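Long-range contacts in aclacinomycin-N/aclacinomycin-A oxidase (Streptomyces galilaeus, PDB 2IPI), which oxidises the terminal sugar of aclacinomycin antibiotics in two successive oxygen-dependent steps, using a bicovalently bound FAD: residues V292-S297 with E393-S398; I252-W257 with Q302-I307. One frame throughout, in Å; residues are numbered along the deposited sequence.

Contact 1 of 2, residues V292-S297 with E393-S398; sequences VFYLNS and EVSLYS. With AKY (methyl (2S,4R)-2-ethyl-2,5,7-trihydroxy-6,11-dioxo-4-{[2,3,6-trideoxy-4-O-{2,6-dideoxy-4-O-[(2S,6S)-6-methyl-5-oxotetrahydro-2h -pyran-2-yl]-alpha-D-lyxo-hexopyranosyl}-3-(dimethylamino)-D-ribo-hexopyranosyl]oxy}-1,2,3,4,6,11-hexahydrotetracene-1-c arboxylate), chain E.
Tyr397, a proton acceptor of the active site, and Val292 form one rung of an antiparallel strand pair in the seven-stranded sheet that lines the aclacinomycin pocket. Val292 lies beside the tyrosine, its CG2 3.3 Å from Tyr397 CE2. CG1, anti to its own backbone N (chi1 -179°), reaches the same ring carbon and also covers the Tyr294 ring near the rim of one face. A single valine thus packs against two tyrosines on the ligand side. Tyr397 OH comes within 3.2 Å of C40 in the terminal sugar of AKY; this buried hydroxyl makes no hydrogen bond in the model, and the bound FAD lies about 6 Å from the Tyr397 side chain.

Further along this face, Tyr294 and Glu393 run side by side with ring and carboxylate planes 89° apart. Ser395 OG donates to Glu393 OE2, on its syn lone pair, at 2.8 Å, which ties down one carboxylate oxygen, and it also sits 3.3 Å from Tyr294 CD2. The other oxygen, Glu393 OE1, stands obliquely off the Tyr294 ring and lies 4.0 Å from C52 on the dimethylamino group of AKY, so the carboxylate would probably favour a positive charge there. Thr427 and Tyr469 hydrogen-bond the ligand.

The backbones are joined by reciprocal bonds at two pairs, Phe293 with Leu396 and Leu295 with Val394. On the reverse face, Leu295 CD1 meets Leu396 CD1 at 3.7 Å. Beneath them helix 262-278 covers Phe293, Leu295 and Leu396, while helix 374-385 covers Leu295 and Val394. Such a two-faced sheet, with helices behind and polar and aromatic side chains in front, is typical of the substrate-binding domain of berberine-bridge-type flavoprotein oxidases.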
ATOM      1  N   VAL A 292     -11.192  -3.886  -8.566  1.00 15.78           N
ATOM      2  CA  VAL A 292     -11.490  -3.798  -7.149  1.00 15.39           C
ATOM      3  C   VAL A 292     -12.963  -4.149  -6.925  1.00 15.50           C
ATOM      4  O   VAL A 292     -13.827  -3.534  -7.545  1.00 11.42           O
ATOM      5  CB  VAL A 292     -11.203  -2.401  -6.591  1.00 16.25           C
ATOM      6  CG1 VAL A 292     -11.510  -2.348  -5.100  1.00 18.58           C
ATOM      7  CG2 VAL A 292      -9.758  -2.021  -6.868  1.00 19.34           C
ATOM      8  N   PHE A 293     -13.219  -5.141  -6.083  1.00 14.49           N
ATOM      9  CA  PHE A 293     -14.634  -5.494  -5.831  1.00 14.41           C
ATOM     10  C   PHE A 293     -14.985  -4.905  -4.474  1.00 12.10           C
ATOM     11  O   PHE A 293     -14.504  -5.389  -3.460  1.00 14.63           O
ATOM     12  CB  PHE A 293     -14.879  -6.989  -5.919  1.00 13.86           C
ATOM     13  CG  PHE A 293     -16.310  -7.396  -6.292  1.00 13.07           C
ATOM     14  CD1 PHE A 293     -16.577  -8.690  -6.689  1.00 13.91           C
ATOM     15  CD2 PHE A 293     -17.340  -6.476  -6.248  1.00 15.51           C
ATOM     16  CE1 PHE A 293     -17.868  -9.070  -7.050  1.00 11.96           C
ATOM     17  CE2 PHE A 293     -18.631  -6.831  -6.587  1.00 13.12           C
ATOM     18  CZ  PHE A 293     -18.881  -8.135  -6.977  1.00 11.00           C
ATOM     19  N   TYR A 294     -15.792  -3.844  -4.472  1.00 13.37           N
ATOM     20  CA  TYR A 294     -16.139  -3.209  -3.212  1.00 14.80           C
ATOM     21  C   TYR A 294     -17.396  -3.886  -2.642  1.00 15.54           C
ATOM     22  O   TYR A 294     -18.487  -3.601  -3.117  1.00 20.06           O
ATOM     23  CB  TYR A 294     -16.387  -1.709  -3.332  1.00 16.65           C
ATOM     24  CG  TYR A 294     -15.229  -0.902  -3.861  1.00 17.49           C
ATOM     25  CD1 TYR A 294     -15.264  -0.386  -5.154  1.00 19.65           C
ATOM     26  CD2 TYR A 294     -14.108  -0.662  -3.075  1.00 18.46           C
ATOM     27  CE1 TYR A 294     -14.206   0.357  -5.648  1.00 19.49           C
ATOM     28  CE2 TYR A 294     -13.043   0.078  -3.562  1.00 17.89           C
ATOM     29  CZ  TYR A 294     -13.107   0.581  -4.848  1.00 19.16           C
ATOM     30  OH  TYR A 294     -12.054   1.315  -5.325  1.00 19.04           O
ATOM     31  N   LEU A 295     -17.135  -4.741  -1.660  1.00 16.02           N
ATOM     32  CA  LEU A 295     -18.224  -5.434  -0.980  1.00 16.62           C
ATOM     33  C   LEU A 295     -18.739  -4.595   0.191  1.00 14.91           C
ATOM     34  O   LEU A 295     -18.385  -4.851   1.339  1.00 19.30           O
ATOM     35  CB  LEU A 295     -17.776  -6.828  -0.532  1.00 14.27           C
ATOM     36  CG  LEU A 295     -17.142  -7.646  -1.669  1.00 16.70           C
ATOM     37  CD1 LEU A 295     -16.645  -8.990  -1.178  1.00 13.83           C
ATOM     38  CD2 LEU A 295     -18.162  -7.813  -2.793  1.00 12.61           C
ATOM     39  N   ASN A 296     -19.554  -3.612  -0.149  1.00 14.82           N
ATOM     40  CA  ASN A 296     -20.192  -2.704   0.775  1.00 17.53           C
ATOM     41  C   ASN A 296     -21.255  -3.380   1.643  1.00 17.73           C
ATOM     42  O   ASN A 296     -21.813  -4.403   1.249  1.00 16.06           O
ATOM     43  CB  ASN A 296     -20.873  -1.563   0.005  1.00 22.99           C
ATOM     44  CG  ASN A 296     -19.913  -0.724  -0.809  1.00 22.57           C
ATOM     45  OD1 ASN A 296     -18.978  -0.119  -0.289  1.00 24.05           O
ATOM     46  ND2 ASN A 296     -20.150  -0.661  -2.110  1.00 20.58           N
ATOM     47  N   SER A 297     -21.534  -2.779   2.796  1.00 18.31           N
ATOM     48  CA  SER A 297     -22.600  -3.240   3.675  1.00 22.42           C
ATOM     49  C   SER A 297     -23.989  -2.901   3.127  1.00 23.37           C
ATOM     50  O   SER A 297     -24.066  -2.151   2.155  1.00 21.12           O
ATOM     51  CB  SER A 297     -22.436  -2.624   5.068  1.00 24.36           C
ATOM     52  OG  SER A 297     -21.425  -3.324   5.793  1.00 24.47           O
ATOM     53  N   GLU A 393     -16.873  -2.554   4.999  1.00 19.41           N
ATOM     54  CA  GLU A 393     -16.794  -3.113   3.651  1.00 21.46           C
ATOM     55  C   GLU A 393     -15.542  -3.975   3.483  1.00 17.31           C
ATOM     56  O   GLU A 393     -14.557  -3.811   4.196  1.00 13.37           O
ATOM     57  CB  GLU A 393     -16.836  -2.028   2.582  1.00 25.70           C
ATOM     58  CG  GLU A 393     -15.779  -0.933   2.654  1.00 27.80           C
ATOM     59  CD  GLU A 393     -14.852  -1.041   1.447  1.00 29.72           C
ATOM     60  OE1 GLU A 393     -14.531  -0.031   0.786  1.00 23.66           O
ATOM     61  OE2 GLU A 393     -14.469  -2.205   1.196  1.00 30.48           O
ATOM     62  N   VAL A 394     -15.669  -4.864   2.507  1.00 16.34           N
ATOM     63  CA  VAL A 394     -14.607  -5.742   2.065  1.00 12.92           C
ATOM     64  C   VAL A 394     -14.248  -5.491   0.613  1.00 15.06           C
ATOM     65  O   VAL A 394     -15.071  -5.637  -0.283  1.00 17.19           O
ATOM     66  CB  VAL A 394     -15.028  -7.225   2.198  1.00 12.41           C
ATOM     67  CG1 VAL A 394     -13.947  -8.119   1.602  1.00  6.06           C
ATOM     68  CG2 VAL A 394     -15.372  -7.517   3.655  1.00 13.60           C
ATOM     69  N   SER A 395     -12.992  -5.135   0.380  1.00 17.49           N
ATOM     70  CA  SER A 395     -12.533  -4.942  -0.993  1.00 14.50           C
ATOM     71  C   SER A 395     -11.676  -6.119  -1.436  1.00 15.12           C
ATOM     72  O   SER A 395     -10.759  -6.555  -0.731  1.00 17.26           O
ATOM     73  CB  SER A 395     -11.747  -3.641  -1.091  1.00 12.68           C
ATOM     74  OG  SER A 395     -12.545  -2.524  -0.773  1.00 18.63           O
ATOM     75  N   LEU A 396     -11.946  -6.653  -2.610  1.00 11.11           N
ATOM     76  CA  LEU A 396     -11.134  -7.711  -3.180  1.00 10.32           C
ATOM     77  C   LEU A 396     -10.427  -7.158  -4.420  1.00 13.59           C
ATOM     78  O   LEU A 396     -11.104  -6.623  -5.298  1.00 16.77           O
ATOM     79  CB  LEU A 396     -11.936  -8.956  -3.558  1.00 12.74           C
ATOM     80  CG  LEU A 396     -13.002  -9.406  -2.558  1.00 10.75           C
ATOM     81  CD1 LEU A 396     -13.931 -10.438  -3.199  1.00 11.17           C
ATOM     82  CD2 LEU A 396     -12.347  -9.970  -1.310  1.00 11.48           C
ATOM     83  N   TYR A 397      -9.105  -7.286  -4.458  1.00 13.98           N
ATOM     84  CA  TYR A 397      -8.292  -6.818  -5.571  1.00 15.31           C
ATOM     85  C   TYR A 397      -7.750  -7.950  -6.429  1.00 11.88           C
ATOM     86  O   TYR A 397      -7.150  -8.897  -5.919  1.00 14.10           O
ATOM     87  CB  TYR A 397      -7.096  -5.982  -5.062  1.00 12.32           C
ATOM     88  CG  TYR A 397      -7.567  -4.820  -4.230  1.00 13.41           C
ATOM     89  CD1 TYR A 397      -7.964  -4.989  -2.896  1.00 13.40           C
ATOM     90  CD2 TYR A 397      -7.630  -3.553  -4.779  1.00 12.27           C
ATOM     91  CE1 TYR A 397      -8.400  -3.911  -2.148  1.00 15.41           C
ATOM     92  CE2 TYR A 397      -8.065  -2.474  -4.035  1.00 16.53           C
ATOM     93  CZ  TYR A 397      -8.452  -2.656  -2.722  1.00 16.34           C
ATOM     94  OH  TYR A 397      -8.878  -1.568  -1.992  1.00 21.08           O
ATOM     95  N   SER A 398      -7.965  -7.836  -7.737  1.00  9.52           N
ATOM     96  CA  SER A 398      -7.261  -8.734  -8.648  1.00 11.88           C
ATOM     97  C   SER A 398      -5.760  -8.479  -8.420  1.00 11.41           C
ATOM     98  O   SER A 398      -5.392  -7.310  -8.231  1.00 13.10           O
ATOM     99  CB  SER A 398      -7.674  -8.534 -10.096  1.00 17.78           C
ATOM    100  OG  SER A 398      -7.330  -7.241 -10.570  1.00 28.95           O
TER
HETATM  101  O15 AKY E 601      -4.858  -0.997  -1.508  0.68 19.00           O
HETATM  102  C42 AKY E 601      -5.611  -0.030  -1.291  0.68 18.15           C
HETATM  103  C40 AKY E 601      -6.474   0.468  -2.476  0.68 20.21           C
HETATM  104  C38 AKY E 601      -7.435   1.537  -2.145  0.68 21.14           C
HETATM  105  C39 AKY E 601      -5.985   0.500   0.153  0.68 19.78           C
HETATM  106  C41 AKY E 601      -6.194  -0.074   1.349  0.68 28.90           C
HETATM  107  O14 AKY E 601      -6.564   1.784   0.179  0.68 19.65           O
HETATM  108  C37 AKY E 601      -7.661   1.893  -0.718  0.68 19.03           C
HETATM  109  O13 AKY E 601      -8.291   3.148  -0.662  0.68 16.38           O
HETATM  110  C35 AKY E 601      -9.287   3.286   0.308  0.68 17.83           C
HETATM  111  C34 AKY E 601     -10.699   3.293  -0.286  0.68 14.14           C
HETATM  112  C36 AKY E 601     -10.800   2.504  -1.474  0.68 10.85           C
HETATM  113  O11 AKY E 601     -11.276   4.685  -0.538  0.68 17.33           O
HETATM  114  C33 AKY E 601      -9.020   4.461   1.232  0.68 18.12           C
HETATM  115  O12 AKY E 601      -7.664   4.508   1.915  0.68 18.15           O
HETATM  116  C32 AKY E 601      -9.488   5.684   0.745  0.68 20.68           C
HETATM  117  C31 AKY E 601     -10.882   5.669   0.552  0.68 21.39           C
HETATM  118  O7  AKY E 601     -17.109   6.569   2.163  0.68 30.98           O
HETATM  119  C7  AKY E 601     -17.497   7.915   2.444  0.68 27.62           C
HETATM  120  C8  AKY E 601     -17.593   8.676   1.179  0.68 29.31           C
HETATM  121  C9  AKY E 601     -18.912   8.407   0.502  0.68 27.74           C
HETATM  122  O9  AKY E 601     -19.053   7.029   0.458  0.68 23.87           O
HETATM  123  C13 AKY E 601     -18.911   9.072  -0.826  0.68 27.33           C
HETATM  124  C14 AKY E 601     -17.763   8.405  -1.586  0.68 19.43           C
HETATM  125  C20 AKY E 601     -18.818   7.825   3.139  0.68 24.55           C
HETATM  126  C19 AKY E 601     -20.025   8.278   2.601  0.68 24.05           C
HETATM  127  C10 AKY E 601     -19.966   9.060   1.311  0.68 24.52           C
HETATM  128  C11 AKY E 601     -21.205   8.208   3.342  0.68 20.26           C
HETATM  129  C18 AKY E 601     -21.195   7.698   4.641  0.68 18.40           C
HETATM  130  C17 AKY E 601     -19.992   7.246   5.199  0.68 17.54           C
HETATM  131  C6  AKY E 601     -18.833   7.309   4.435  0.68 21.21           C
HETATM  132  O6  AKY E 601     -17.657   6.886   4.945  0.68 14.26           O
HETATM  133  C12 AKY E 601     -22.390   7.688   5.395  0.68 18.55           C
HETATM  134  O3  AKY E 601     -23.476   8.076   4.913  0.68 26.45           O
HETATM  135  C15 AKY E 601     -22.352   7.235   6.737  0.68 14.28           C
HETATM  136  C1  AKY E 601     -23.514   7.290   7.504  0.68 13.08           C
HETATM  137  C2  AKY E 601     -23.525   6.904   8.846  0.68 13.73           C
HETATM  138  C3  AKY E 601     -22.333   6.445   9.405  0.68 14.57           C
HETATM  139  C16 AKY E 601     -21.141   6.783   7.306  0.68 16.66           C
HETATM  140  C5  AKY E 601     -19.956   6.787   6.537  0.68 16.19           C
HETATM  141  O5  AKY E 601     -18.832   6.456   6.964  0.68 11.24           O
HETATM  142  C4  AKY E 601     -21.164   6.384   8.651  0.68 17.91           C
HETATM  143  O4  AKY E 601     -20.038   5.941   9.267  0.68 17.83           O
HETATM  144  O18 AKY E 601     -11.678   5.427   1.723  0.68 29.94           O
HETATM  145  C45 AKY E 601     -15.769   6.304   2.601  0.68 33.76           C
HETATM  146  C43 AKY E 601     -19.578  10.489   1.681  0.68 26.00           C
HETATM  147  O16 AKY E 601     -18.822  10.729   2.629  0.68 35.03           O
HETATM  148  O17 AKY E 601     -20.081  11.548   0.983  0.68 25.78           O
HETATM  149  C44 AKY E 601     -20.810  12.368   1.905  0.68 31.42           C
HETATM  150  O19 AKY E 601     -14.831   7.239   2.128  0.68 34.50           O
HETATM  151  C47 AKY E 601     -13.894   4.636   2.309  0.68 34.13           C
HETATM  152  N11 AKY E 601     -13.316   3.963   3.486  0.68 32.00           N
HETATM  153  C52 AKY E 601     -13.042   2.568   3.434  0.68 17.56           C
HETATM  154  C51 AKY E 601     -12.434   4.710   4.318  0.68 38.26           C
HETATM  155  C46 AKY E 601     -15.388   4.893   2.165  0.68 33.72           C
HETATM  156  C48 AKY E 601     -13.084   5.667   1.521  0.68 33.41           C
HETATM  157  C49 AKY E 601     -13.408   7.070   2.006  0.68 34.43           C
HETATM  158  C50 AKY E 601     -12.446   7.812   2.941  0.68 32.63           C

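Contact 2 of 2, residues I252-W257 with Q302-I307; sequences IVTWDW and QILLDI
Val253 and Leu305 are one hydrogen-bonded pair of an antiparallel ladder between strands 248-256 and 302-310, part of the seven-stranded sheet of the substrate domain. Backbone bonds join two such pairs. Val253 N to Leu305 O is nearly straight, 175° at the hydrogen, and the return bond is of similar length. At Trp255 and Ile303, Trp255 N to Ile303 O stretches to 3.2 Å and the reverse bond is weak, so the ladder slackens toward the end of strand 248-256.

Apolar contacts fill both faces. On one, Ile252 CD1 presses on Leu304 CD1 at 3.4 Å, tighter than usual for two carbons, and Thr254 CG2 meets Gln302 CG at the same distance. Thr254 OG1 is buried there with no hydrogen-bonding partner in the model. On the other face, Val253 CG1 covers the Trp255 indole near the rim, Leu305 CB approaches its edge at CZ3, 3.8 Å away, and Ile303 CG1 packs on Trp255 CB. Helix 316-327 closes over Val253, Trp255 and Leu305.

One edge contact with an indole finishes the pair: Trp257 turns its ring system so that Gln302 N lies in the ring plane, 3.6 Å from Trp257 CD1.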
ATOM      1  N   ILE A 252     -17.919  -0.218 -14.615  1.00 19.03           N
ATOM      2  CA  ILE A 252     -18.425  -0.369 -13.256  1.00 17.97           C
ATOM      3  C   ILE A 252     -19.738  -1.156 -13.302  1.00 19.76           C
ATOM      4  O   ILE A 252     -20.702  -0.712 -13.928  1.00 21.43           O
ATOM      5  CB  ILE A 252     -18.615   0.978 -12.543  1.00 19.44           C
ATOM      6  CG1 ILE A 252     -19.451   0.883 -11.266  1.00 17.50           C
ATOM      7  CG2 ILE A 252     -19.180   2.027 -13.490  1.00 33.18           C
ATOM      8  CD1 ILE A 252     -20.443   2.001 -11.046  1.00 26.54           C
ATOM      9  N   VAL A 253     -19.705  -2.310 -12.669  1.00 19.37           N
ATOM     10  CA  VAL A 253     -20.770  -3.285 -12.544  1.00 17.64           C
ATOM     11  C   VAL A 253     -21.346  -3.225 -11.132  1.00 20.84           C
ATOM     12  O   VAL A 253     -20.606  -3.386 -10.154  1.00 20.19           O
ATOM     13  CB  VAL A 253     -20.229  -4.700 -12.824  1.00 16.67           C
ATOM     14  CG1 VAL A 253     -21.342  -5.732 -12.939  1.00 16.77           C
ATOM     15  CG2 VAL A 253     -19.383  -4.705 -14.092  1.00 18.09           C
ATOM     16  N   THR A 254     -22.646  -2.992 -10.978  1.00 20.81           N
ATOM     17  CA  THR A 254     -23.235  -2.865  -9.650  1.00 20.95           C
ATOM     18  C   THR A 254     -24.442  -3.775  -9.456  1.00 22.51           C
ATOM     19  O   THR A 254     -25.279  -3.923 -10.357  1.00 19.59           O
ATOM     20  CB  THR A 254     -23.683  -1.416  -9.375  1.00 25.67           C
ATOM     21  OG1 THR A 254     -22.673  -0.722  -8.635  1.00 33.69           O
ATOM     22  CG2 THR A 254     -24.940  -1.428  -8.515  1.00 37.80           C
ATOM     23  N   TRP A 255     -24.533  -4.386  -8.279  1.00 20.66           N
ATOM     24  CA  TRP A 255     -25.615  -5.293  -7.928  1.00 18.16           C
ATOM     25  C   TRP A 255     -26.345  -4.786  -6.685  1.00 21.59           C
ATOM     26  O   TRP A 255     -25.710  -4.651  -5.629  1.00 23.58           O
ATOM     27  CB  TRP A 255     -25.095  -6.693  -7.675  1.00 15.77           C
ATOM     28  CG  TRP A 255     -24.545  -7.498  -8.802  1.00 14.32           C
ATOM     29  CD1 TRP A 255     -25.227  -8.339  -9.628  1.00 15.56           C
ATOM     30  CD2 TRP A 255     -23.177  -7.554  -9.235  1.00 14.87           C
ATOM     31  NE1 TRP A 255     -24.383  -8.913 -10.551  1.00 15.88           N
ATOM     32  CE2 TRP A 255     -23.110  -8.440 -10.326  1.00 13.51           C
ATOM     33  CE3 TRP A 255     -21.998  -6.934  -8.806  1.00 14.91           C
ATOM     34  CZ2 TRP A 255     -21.930  -8.727 -10.995  1.00 14.37           C
ATOM     35  CZ3 TRP A 255     -20.826  -7.227  -9.480  1.00 13.61           C
ATOM     36  CH2 TRP A 255     -20.778  -8.110 -10.562  1.00 13.30           C
ATOM     37  N   ASP A 256     -27.641  -4.496  -6.795  1.00 21.18           N
ATOM     38  CA  ASP A 256     -28.362  -3.876  -5.679  1.00 20.77           C
ATOM     39  C   ASP A 256     -28.533  -4.858  -4.522  1.00 15.80           C
ATOM     40  O   ASP A 256     -28.672  -6.053  -4.758  1.00 16.30           O
ATOM     41  CB  ASP A 256     -29.727  -3.321  -6.105  1.00 26.53           C
ATOM     42  CG  ASP A 256     -29.671  -2.154  -7.072  1.00 29.82           C
ATOM     43  OD1 ASP A 256     -29.247  -2.407  -8.224  1.00 33.63           O
ATOM     44  OD2 ASP A 256     -30.031  -1.005  -6.742  1.00 32.73           O
ATOM     45  N   TRP A 257     -28.499  -4.399  -3.275  1.00 18.19           N
ATOM     46  CA  TRP A 257     -28.568  -5.304  -2.132  1.00 20.78           C
ATOM     47  C   TRP A 257     -29.942  -5.954  -2.026  1.00 21.51           C
ATOM     48  O   TRP A 257     -30.076  -7.079  -1.554  1.00 13.76           O
ATOM     49  CB  TRP A 257     -28.225  -4.586  -0.801  1.00 21.05           C
ATOM     50  CG  TRP A 257     -26.795  -4.870  -0.418  1.00 18.33           C
ATOM     51  CD1 TRP A 257     -25.717  -4.057  -0.602  1.00 18.55           C
ATOM     52  CD2 TRP A 257     -26.298  -6.057   0.212  1.00 19.00           C
ATOM     53  NE1 TRP A 257     -24.580  -4.657  -0.128  1.00 18.11           N
ATOM     54  CE2 TRP A 257     -24.907  -5.891   0.380  1.00 17.77           C
ATOM     55  CE3 TRP A 257     -26.883  -7.247   0.657  1.00 17.59           C
ATOM     56  CZ2 TRP A 257     -24.094  -6.863   0.961  1.00 18.64           C
ATOM     57  CZ3 TRP A 257     -26.078  -8.207   1.235  1.00 17.70           C
ATOM     58  CH2 TRP A 257     -24.698  -8.018   1.393  1.00 18.02           C
ATOM     59  N   GLN A 302     -25.487  -1.019  -2.604  1.00 19.66           N
ATOM     60  CA  GLN A 302     -25.011  -1.996  -3.566  1.00 18.97           C
ATOM     61  C   GLN A 302     -23.533  -2.316  -3.392  1.00 17.91           C
ATOM     62  O   GLN A 302     -22.795  -1.522  -2.828  1.00 17.71           O
ATOM     63  CB  GLN A 302     -25.233  -1.419  -4.975  1.00 21.00           C
ATOM     64  CG  GLN A 302     -24.232  -0.376  -5.406  1.00 24.32           C
ATOM     65  CD  GLN A 302     -24.707   1.062  -5.432  1.00 27.88           C
ATOM     66  OE1 GLN A 302     -24.419   1.824  -6.356  1.00 27.59           O
ATOM     67  NE2 GLN A 302     -25.425   1.416  -4.374  1.00 24.93           N
ATOM     68  N   ILE A 303     -23.151  -3.467  -3.910  1.00 17.40           N
ATOM     69  CA  ILE A 303     -21.795  -3.943  -4.070  1.00 15.97           C
ATOM     70  C   ILE A 303     -21.324  -3.565  -5.476  1.00 17.87           C
ATOM     71  O   ILE A 303     -22.092  -3.544  -6.436  1.00 18.27           O
ATOM     72  CB  ILE A 303     -21.631  -5.456  -3.886  1.00 15.64           C
ATOM     73  CG1 ILE A 303     -22.435  -6.312  -4.865  1.00 14.38           C
ATOM     74  CG2 ILE A 303     -21.949  -5.866  -2.449  1.00 16.40           C
ATOM     75  CD1 ILE A 303     -22.147  -7.788  -4.795  1.00 13.00           C
ATOM     76  N   LEU A 304     -20.045  -3.215  -5.596  1.00 17.54           N
ATOM     77  CA  LEU A 304     -19.608  -2.675  -6.888  1.00 17.10           C
ATOM     78  C   LEU A 304     -18.295  -3.293  -7.325  1.00 15.33           C
ATOM     79  O   LEU A 304     -17.316  -3.338  -6.583  1.00 16.67           O
ATOM     80  CB  LEU A 304     -19.529  -1.161  -6.761  1.00 17.24           C
ATOM     81  CG  LEU A 304     -19.078  -0.299  -7.920  1.00 15.10           C
ATOM     82  CD1 LEU A 304     -19.776   1.055  -7.813  1.00 13.78           C
ATOM     83  CD2 LEU A 304     -17.569  -0.128  -7.898  1.00  8.75           C
ATOM     84  N   LEU A 305     -18.275  -3.778  -8.551  1.00 13.89           N
ATOM     85  CA  LEU A 305     -17.079  -4.336  -9.180  1.00 14.66           C
ATOM     86  C   LEU A 305     -16.504  -3.285 -10.139  1.00 15.49           C
ATOM     87  O   LEU A 305     -17.164  -2.996 -11.140  1.00 16.16           O
ATOM     88  CB  LEU A 305     -17.439  -5.613  -9.907  1.00 11.76           C
ATOM     89  CG  LEU A 305     -16.553  -6.836 -10.026  1.00 14.82           C
ATOM     90  CD1 LEU A 305     -16.438  -7.305 -11.481  1.00 15.28           C
ATOM     91  CD2 LEU A 305     -15.164  -6.594  -9.440  1.00 16.93           C
ATOM     92  N   ASP A 306     -15.342  -2.731  -9.841  1.00 16.76           N
ATOM     93  CA  ASP A 306     -14.726  -1.665 -10.627  1.00 15.92           C
ATOM     94  C   ASP A 306     -13.529  -2.187 -11.409  1.00 17.99           C
ATOM     95  O   ASP A 306     -12.462  -2.464 -10.867  1.00 22.01           O
ATOM     96  CB  ASP A 306     -14.346  -0.504  -9.713  1.00 16.14           C
ATOM     97  CG  ASP A 306     -13.836   0.726 -10.438  1.00 14.57           C
ATOM     98  OD1 ASP A 306     -13.604   1.748  -9.763  1.00 16.72           O
ATOM     99  OD2 ASP A 306     -13.656   0.694 -11.669  1.00 17.89           O
ATOM    100  N   ILE A 307     -13.682  -2.322 -12.719  1.00 16.59           N
ATOM    101  CA  ILE A 307     -12.704  -3.004 -13.549  1.00 17.91           C
ATOM    102  C   ILE A 307     -12.033  -2.071 -14.550  1.00 17.26           C
ATOM    103  O   ILE A 307     -12.645  -1.141 -15.086  1.00 15.25           O
ATOM    104  CB  ILE A 307     -13.395  -4.186 -14.265  1.00 22.83           C
ATOM    105  CG1 ILE A 307     -13.265  -4.150 -15.787  1.00 26.65           C
ATOM    106  CG2 ILE A 307     -14.864  -4.326 -13.872  1.00 20.19           C
ATOM    107  CD1 ILE A 307     -13.953  -5.322 -16.469  1.00 24.51           C
TER

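Contacts 1 and 2 are two strand pairs side by side in one antiparallel sheet, their centres 9 Å apart. Across it the strands run 248-256, 302-310, 290-296 and 391-398, whereas along the chain 290-296 comes before 302-310, so the segments of the two contacts alternate. The inner strands join them directly: Tyr294 N lies 2.7 Å from Leu304 O, and Val292 O lies 2.9 Å from Asp306 N, both probable hydrogen bonds. Behind the sheet, Phe293 CZ packs on Trp255 CZ3. The principle is that one continuous sheet can serve two ends: contact 1 lines the substrate pocket, while contact 2 extends the same sheet away from it.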